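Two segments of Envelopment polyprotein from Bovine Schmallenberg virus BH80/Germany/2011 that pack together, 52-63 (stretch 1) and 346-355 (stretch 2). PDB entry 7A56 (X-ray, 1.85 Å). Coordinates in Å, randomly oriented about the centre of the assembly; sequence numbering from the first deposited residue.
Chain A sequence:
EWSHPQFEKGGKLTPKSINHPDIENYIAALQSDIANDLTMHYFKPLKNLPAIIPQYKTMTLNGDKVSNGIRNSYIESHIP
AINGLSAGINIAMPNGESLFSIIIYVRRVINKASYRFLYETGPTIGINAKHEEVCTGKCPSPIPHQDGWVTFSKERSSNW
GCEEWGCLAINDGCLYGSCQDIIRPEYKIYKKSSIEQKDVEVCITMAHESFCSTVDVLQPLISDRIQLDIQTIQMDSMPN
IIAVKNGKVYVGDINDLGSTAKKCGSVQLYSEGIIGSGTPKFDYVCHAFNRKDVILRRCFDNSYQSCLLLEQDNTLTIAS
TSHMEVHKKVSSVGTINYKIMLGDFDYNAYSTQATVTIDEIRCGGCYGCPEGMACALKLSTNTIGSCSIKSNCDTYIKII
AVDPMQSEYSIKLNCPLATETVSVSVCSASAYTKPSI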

ATOM      1  N   ILE A  52      23.798 -12.029  22.513  1.00 35.97           N
ATOM      2  CA  ILE A  52      23.553 -10.910  21.607  1.00 34.64           C
ATOM      3  C   ILE A  52      24.942 -10.438  21.199  1.00 34.04           C
ATOM      4  O   ILE A  52      25.658  -9.803  21.997  1.00 32.05           O
ATOM      5  N   ILE A  53      25.337 -10.783  19.979  1.00 34.77           N
ATOM      6  CA  ILE A  53      26.657 -10.487  19.417  1.00 31.68           C
ATOM      7  C   ILE A  53      26.420  -9.646  18.160  1.00 29.08           C
ATOM      8  O   ILE A  53      25.827 -10.145  17.181  1.00 30.16           O
ATOM      9  N   PRO A  54      26.791  -8.372  18.168  1.00 28.87           N
ATOM     10  CA  PRO A  54      26.292  -7.436  17.141  1.00 26.97           C
ATOM     11  C   PRO A  54      26.827  -7.711  15.732  1.00 26.25           C
ATOM     12  O   PRO A  54      28.012  -7.929  15.524  1.00 30.37           O
ATOM     13  N   GLN A  55      25.917  -7.674  14.755  1.00 26.21           N
ATOM     14  CA  GLN A  55      26.261  -7.884  13.349  1.00 25.90           C
ATOM     15  C   GLN A  55      26.472  -6.590  12.585  1.00 27.52           C
ATOM     16  O   GLN A  55      26.998  -6.633  11.465  1.00 30.56           O
ATOM     17  N   TYR A  56      25.951  -5.473  13.094  1.00 24.32           N
ATOM     18  CA  TYR A  56      25.853  -4.239  12.330  1.00 25.10           C
ATOM     19  C   TYR A  56      26.940  -3.239  12.765  1.00 25.36           C
ATOM     20  O   TYR A  56      27.145  -2.998  13.962  1.00 25.75           O
ATOM     21  N   LYS A  57      27.649  -2.688  11.783  1.00 24.25           N
ATOM     22  CA  LYS A  57      28.572  -1.581  11.995  1.00 26.21           C
ATOM     23  C   LYS A  57      28.490  -0.617  10.816  1.00 26.30           C
ATOM     24  O   LYS A  57      28.575  -1.058   9.657  1.00 26.95           O
ATOM     25  N   THR A  58      28.340   0.680  11.094  1.00 25.40           N
ATOM     26  CA  THR A  58      28.417   1.682  10.029  1.00 25.59           C
ATOM     27  C   THR A  58      29.280   2.848  10.505  1.00 24.53           C
ATOM     28  O   THR A  58      30.019   2.737  11.483  1.00 25.29           O
ATOM     29  N   MET A  59      29.218   3.977   9.805  1.00 24.73           N
ATOM     30  CA  MET A  59      30.118   5.062  10.172  1.00 28.65           C
ATOM     31  C   MET A  59      29.647   5.680  11.477  1.00 27.11           C
ATOM     32  O   MET A  59      28.496   5.533  11.874  1.00 23.36           O
ATOM     33  N   THR A  60      30.572   6.295  12.190  1.00 27.12           N
ATOM     34  CA  THR A  60      30.301   6.912  13.484  1.00 28.65           C
ATOM     35  C   THR A  60      30.809   8.341  13.455  1.00 28.90           C
ATOM     36  O   THR A  60      31.684   8.690  12.655  1.00 31.02           O
ATOM     37  N   LEU A  61      30.206   9.182  14.285  1.00 26.19           N
ATOM     38  CA  LEU A  61      30.649  10.575  14.441  1.00 30.18           C
ATOM     39  C   LEU A  61      31.169  10.744  15.850  1.00 29.98           C
ATOM     40  O   LEU A  61      30.505  10.335  16.801  1.00 28.04           O
ATOM     41  N   ASN A  62      32.351  11.346  16.007  1.00 30.51           N
ATOM     42  CA  ASN A  62      33.003  11.408  17.304  1.00 37.75           C
ATOM     43  C   ASN A  62      33.217  12.886  17.609  1.00 40.70           C
ATOM     44  O   ASN A  62      33.464  13.669  16.684  1.00 40.29           O
ATOM     45  N   GLY A  63      32.989  13.296  18.865  1.00 40.49           N
ATOM     46  CA  GLY A  63      33.030  14.718  19.188  1.00 40.33           C
ATOM     47  C   GLY A  63      33.246  14.934  20.672  1.00 41.90           C
ATOM     48  O   GLY A  63      33.393  13.982  21.435  1.00 33.26           O
ATOM     49  N   ASP A 346      37.638   7.199  24.489  1.00 33.20           N
ATOM     50  CA  ASP A 346      37.616   6.911  23.060  1.00 37.29           C
ATOM     51  C   ASP A 346      36.556   5.850  22.793  1.00 33.69           C
ATOM     52  O   ASP A 346      36.354   4.930  23.589  1.00 35.38           O
ATOM     53  N   TYR A 347      35.911   5.963  21.650  1.00 31.89           N
ATOM     54  CA  TYR A 347      34.863   5.027  21.291  1.00 28.58           C
ATOM     55  C   TYR A 347      35.072   4.498  19.875  1.00 31.65           C
ATOM     56  O   TYR A 347      35.416   5.261  18.965  1.00 34.24           O
ATOM     57  N   ASN A 348      34.830   3.211  19.657  1.00 29.94           N
ATOM     58  CA  ASN A 348      34.785   2.785  18.270  1.00 34.16           C
ATOM     59  C   ASN A 348      33.741   1.684  18.044  1.00 31.57           C
ATOM     60  O   ASN A 348      33.579   0.776  18.857  1.00 35.05           O
ATOM     61  N   ALA A 349      33.150   1.699  16.866  1.00 29.91           N
ATOM     62  CA  ALA A 349      32.164   0.679  16.508  1.00 28.87           C
ATOM     63  C   ALA A 349      32.841  -0.660  16.239  1.00 32.63           C
ATOM     64  O   ALA A 349      34.007  -0.722  15.823  1.00 34.22           O
ATOM     65  N   TYR A 350      32.083  -1.747  16.429  1.00 30.86           N
ATOM     66  CA  TYR A 350      32.558  -3.069  16.043  1.00 29.48           C
ATOM     67  C   TYR A 350      31.357  -3.960  15.739  1.00 30.97           C
ATOM     68  O   TYR A 350      30.205  -3.650  16.097  1.00 28.20           O
ATOM     69  N   SER A 351      31.645  -5.060  15.037  1.00 32.07           N
ATOM     70  CA  SER A 351      30.630  -6.067  14.730  1.00 32.69           C
ATOM     71  C   SER A 351      31.350  -7.375  14.439  1.00 34.61           C
ATOM     72  O   SER A 351      32.581  -7.418  14.320  1.00 35.68           O
ATOM     73  N   THR A 352      30.563  -8.438  14.319  1.00 30.21           N
ATOM     74  CA  THR A 352      31.073  -9.774  14.104  1.00 36.03           C
ATOM     75  C   THR A 352      30.044 -10.486  13.271  1.00 35.10           C
ATOM     76  O   THR A 352      28.849 -10.316  13.503  1.00 31.69           O
ATOM     77  N   GLN A 353      30.488 -11.255  12.292  1.00 39.01           N
ATOM     78  CA  GLN A 353      29.494 -12.024  11.553  1.00 44.75           C
ATOM     79  C   GLN A 353      28.932 -13.149  12.412  1.00 39.51           C
ATOM     80  O   GLN A 353      29.680 -13.857  13.092  1.00 38.84           O
ATOM     81  N   ALA A 354      27.607 -13.328  12.354  1.00 38.14           N
ATOM     82  CA  ALA A 354      26.981 -14.414  13.104  1.00 37.48           C
ATOM     83  C   ALA A 354      27.416 -15.789  12.569  1.00 40.51           C
ATOM     84  O   ALA A 354      27.727 -15.954  11.394  1.00 41.29           O
ATOM     85  N   THR A 355      27.454 -16.782  13.454  1.00 41.76           N
ATOM     86  CA  THR A 355      27.669 -18.181  13.063  1.00 42.52           C
ATOM     87  C   THR A 355      26.310 -18.881  12.979  1.00 40.35           C
ATOM     88  O   THR A 355      25.704 -19.191  14.004  1.00 37.68           O
TER

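The two stretches bury 587 Å² between them, yet only two direct hydrogen bonds cross the contact, and six waters supply most of the remaining polar links. The stronger bond runs from Thr-352 N to Pro-54 O at 2.9 Å. Proline has no amide hydrogen to give, but its carbonyl is a full acceptor, and here it is well used: water 2 donates to Pro-54 O at 3.1 Å, and Ser-351 CA approaches Pro-54 O at 3.3 Å in a CA-H...O contact. The same water lies 2.6 Å from Thr-352 OG1, which the m rotamer (chi1 -58°) brings within its reach.

Around this point the carbonyl of Thr-352 is served by water 1, which donates to Thr-352 O at 2.9 Å and to Ile-53 O at 2.8 Å, joining two acceptors that could not bond to each other directly. Gln-55 CA adds a nearly straight CA-H...O contact to Thr-352 O at 3.6 Å. Gln-55 points away overall, with chi1 m and chi2 t, but its amide curls beside stretch 2: Gln-55 NE2 lies 3.6 Å from Ala-354 CB. Water 3 accepts from both Gln-55 NE2 and Ala-354 N, each at 3.1 Å, while Gln-55 OE1 is satisfied elsewhere in the structure.

Ser-351 points toward stretch 1 in the p rotamer. Ser-351 CB lies 3.5 Å from Gln-55 C, and the hydroxyl contributes a link through water 4, which is 2.7 Å from Ser-351 OG and 2.8 Å from Gln-55 O.

Tyr-350 starts away from stretch 1, but its p rotamer brings the ring back, so that Tyr-350 CE2 meets Pro-54 CG obliquely at 3.7 Å. Lys-57, extended through chi1 and chi2 (both t), contributes its aliphatic stem: Lys-57 CG packs 3.7 Å from Ala-349 CB, and Lys-57 CD lies 3.8 Å from Tyr-350 CA. Ala-349 CB also receives Thr-60 CG2 at 3.8 Å.

Thr-60, in the p rotamer, thus offers a methyl to Ala-349 while its hydroxyl serves polar partners. Thr-60 OG1 donates to Asn-62 OD1 at 3.0 Å and accepts from water 5 at 3.0 Å; that water in turn accepts from Ala-349 N at 2.9 Å. With OD1 occupied, Asn-62, an m rotamer pointing toward stretch 2, directs Asn-62 ND2 to Tyr-347 O in a weak hydrogen bond of 3.2 Å. Water 6 accepts from Asn-62 ND2 at 2.8 Å and from Tyr-347 N at 3.2 Å, so one carboxamide reaches both backbone polar groups of Tyr-347.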

ATOM      1  CB  ILE A  52      22.721  -9.780  22.251  1.00 33.58           C
ATOM      2  CG1 ILE A  52      21.302 -10.253  22.673  1.00 33.45           C
ATOM      3  CG2 ILE A  52      22.584  -8.537  21.318  1.00 28.64           C
ATOM      4  CD1 ILE A  52      20.836  -9.469  23.906  1.00 35.51           C
ATOM      5  CB  ILE A  53      27.423 -11.779  19.103  1.00 34.31           C
ATOM      6  CG1 ILE A  53      27.568 -12.647  20.373  1.00 37.41           C
ATOM      7  CG2 ILE A  53      28.831 -11.405  18.540  1.00 35.60           C
ATOM      8  CD1 ILE A  53      28.159 -13.996  20.120  1.00 40.57           C
ATOM      9  CB  PRO A  54      26.738  -6.063  17.651  1.00 26.56           C
ATOM     10  CG  PRO A  54      27.805  -6.330  18.676  1.00 28.92           C
ATOM     11  CD  PRO A  54      27.510  -7.689  19.256  1.00 28.02           C
ATOM     12  CB  GLN A  55      25.104  -8.633  12.621  1.00 23.93           C
ATOM     13  CG  GLN A  55      24.958 -10.098  13.032  1.00 25.31           C
ATOM     14  CD  GLN A  55      23.614 -10.614  12.631  1.00 28.10           C
ATOM     15  OE1 GLN A  55      22.604 -10.174  13.185  1.00 28.56           O
ATOM     16  NE2 GLN A  55      23.559 -11.500  11.624  1.00 29.26           N
ATOM     17  CB  TYR A  56      24.456  -3.636  12.496  1.00 25.80           C
ATOM     18  CG  TYR A  56      24.170  -2.472  11.562  1.00 23.24           C
ATOM     19  CD1 TYR A  56      23.729  -2.701  10.240  1.00 21.84           C
ATOM     20  CD2 TYR A  56      24.428  -1.159  11.961  1.00 23.99           C
ATOM     21  CE1 TYR A  56      23.491  -1.650   9.378  1.00 22.61           C
ATOM     22  CE2 TYR A  56      24.186  -0.067  11.097  1.00 23.06           C
ATOM     23  CZ  TYR A  56      23.719  -0.318   9.818  1.00 23.72           C
ATOM     24  OH  TYR A  56      23.468   0.709   8.958  1.00 24.04           O
ATOM     25  CB  LYS A  57      30.008  -2.107  12.128  1.00 30.88           C
ATOM     26  CG  LYS A  57      31.001  -1.009  12.278  1.00 36.11           C
ATOM     27  CD  LYS A  57      32.341  -1.628  12.577  1.00 45.04           C
ATOM     28  CE  LYS A  57      33.230  -1.567  11.386  1.00 56.20           C
ATOM     29  NZ  LYS A  57      34.249  -0.504  11.626  1.00 55.90           N
ATOM     30  CB  THR A  58      27.018   2.143   9.580  1.00 27.16           C
ATOM     31  OG1 THR A  58      27.160   2.941   8.399  1.00 27.99           O
ATOM     32  CG2 THR A  58      26.277   2.956  10.687  1.00 25.50           C
ATOM     33  CB  MET A  59      30.183   6.095   9.046  1.00 33.26           C
ATOM     34  CG  MET A  59      29.090   7.111   9.044  1.00 38.21           C
ATOM     35  SD  MET A  59      27.604   6.843   8.120  1.00 45.24           S
ATOM     36  CE  MET A  59      28.008   5.846   6.686  1.00 42.43           C
ATOM     37  CB  THR A  60      30.963   6.165  14.641  1.00 29.91           C
ATOM     38  OG1 THR A  60      32.416   6.213  14.502  1.00 28.11           O
ATOM     39  CG2 THR A  60      30.446   4.716  14.668  1.00 28.47           C
ATOM     40  CB  LEU A  61      29.481  11.535  14.190  1.00 33.24           C
ATOM     41  CG  LEU A  61      28.989  11.527  12.745  1.00 36.95           C
ATOM     42  CD1 LEU A  61      27.846  12.466  12.616  1.00 37.58           C
ATOM     43  CD2 LEU A  61      30.122  12.008  11.864  1.00 38.31           C
ATOM     44  CB  ASN A  62      34.342  10.576  17.269  1.00 44.69           C
ATOM     45  CG  ASN A  62      34.112   9.014  16.933  1.00 54.03           C
ATOM     46  OD1 ASN A  62      33.619   8.597  15.817  1.00 48.51           O
ATOM     47  ND2 ASN A  62      34.521   8.160  17.891  1.00 53.95           N
ATOM     48  CB  ASP A 346      38.949   6.379  22.544  1.00 43.15           C
ATOM     49  CG  ASP A 346      40.088   7.422  22.596  1.00 49.25           C
ATOM     50  OD1 ASP A 346      39.844   8.660  22.660  1.00 49.17           O
ATOM     51  OD2 ASP A 346      41.250   6.956  22.545  1.00 53.78           O
ATOM     52  CB  TYR A 347      33.531   5.718  21.336  1.00 27.84           C
ATOM     53  CG  TYR A 347      33.221   6.542  22.547  1.00 28.24           C
ATOM     54  CD1 TYR A 347      32.586   5.975  23.658  1.00 29.49           C
ATOM     55  CD2 TYR A 347      33.424   7.926  22.541  1.00 25.92           C
ATOM     56  CE1 TYR A 347      32.215   6.759  24.765  1.00 31.99           C
ATOM     57  CE2 TYR A 347      33.099   8.703  23.664  1.00 25.75           C
ATOM     58  CZ  TYR A 347      32.510   8.114  24.764  1.00 28.16           C
ATOM     59  OH  TYR A 347      32.136   8.880  25.819  1.00 31.91           O
ATOM     60  CB  ASN A 348      36.137   2.286  17.798  1.00 39.02           C
ATOM     61  CG  ASN A 348      36.511   0.983  18.428  1.00 45.98           C
ATOM     62  OD1 ASN A 348      36.909   0.949  19.588  1.00 47.65           O
ATOM     63  ND2 ASN A 348      36.363  -0.114  17.682  1.00 53.42           N
ATOM     64  CB  ALA A 349      31.386   1.130  15.270  1.00 26.81           C
ATOM     65  CB  TYR A 350      33.454  -3.726  17.123  1.00 33.70           C
ATOM     66  CG  TYR A 350      32.673  -4.198  18.323  1.00 31.76           C
ATOM     67  CD1 TYR A 350      32.428  -3.306  19.427  1.00 28.80           C
ATOM     68  CD2 TYR A 350      32.153  -5.502  18.364  1.00 32.98           C
ATOM     69  CE1 TYR A 350      31.679  -3.731  20.517  1.00 30.43           C
ATOM     70  CE2 TYR A 350      31.406  -5.941  19.421  1.00 33.08           C
ATOM     71  CZ  TYR A 350      31.149  -5.060  20.485  1.00 32.70           C
ATOM     72  OH  TYR A 350      30.386  -5.523  21.524  1.00 33.78           O
ATOM     73  CB  SER A 351      29.757  -5.658  13.548  1.00 31.65           C
ATOM     74  OG  SER A 351      30.534  -5.697  12.372  1.00 33.27           O
ATOM     75  CB  THR A 352      31.257 -10.506  15.427  1.00 39.46           C
ATOM     76  OG1 THR A 352      32.155  -9.743  16.225  1.00 37.82           O
ATOM     77  CG2 THR A 352      31.782 -11.904  15.211  1.00 42.57           C
ATOM     78  CB  GLN A 353      30.103 -12.591  10.286  1.00 56.68           C
ATOM     79  CG  GLN A 353      29.911 -11.664   9.129  1.00 65.23           C
ATOM     80  CD  GLN A 353      29.506 -12.401   7.874  1.00 76.82           C
ATOM     81  OE1 GLN A 353      29.414 -13.646   7.857  1.00 78.82           O
ATOM     82  NE2 GLN A 353      29.249 -11.640   6.806  1.00 76.81           N
ATOM     83  CB  ALA A 354      25.451 -14.266  13.044  1.00 34.02           C
ATOM     84  CB  THR A 355      28.573 -18.882  14.060  1.00 45.28           C
ATOM     85  OG1 THR A 355      29.814 -18.183  14.128  1.00 47.55           O
ATOM     86  CG2 THR A 355      28.845 -20.366  13.640  1.00 47.28           C
TER
HETATM   87  O   HOH W   1      27.266 -11.771  15.407  1.00 29.22           O
HETATM   88  O   HOH W   2      30.247  -8.506  17.522  1.00 49.22           O
HETATM   89  O   HOH W   3      26.240 -11.663  10.137  1.00 33.53           O
HETATM   90  O   HOH W   4      29.134  -5.487  10.095  1.00 36.21           O
HETATM   91  O   HOH W   5      34.045   3.826  15.107  1.00 39.23           O
HETATM   92  O   HOH W   6      36.162   8.727  20.141  1.00 36.35           O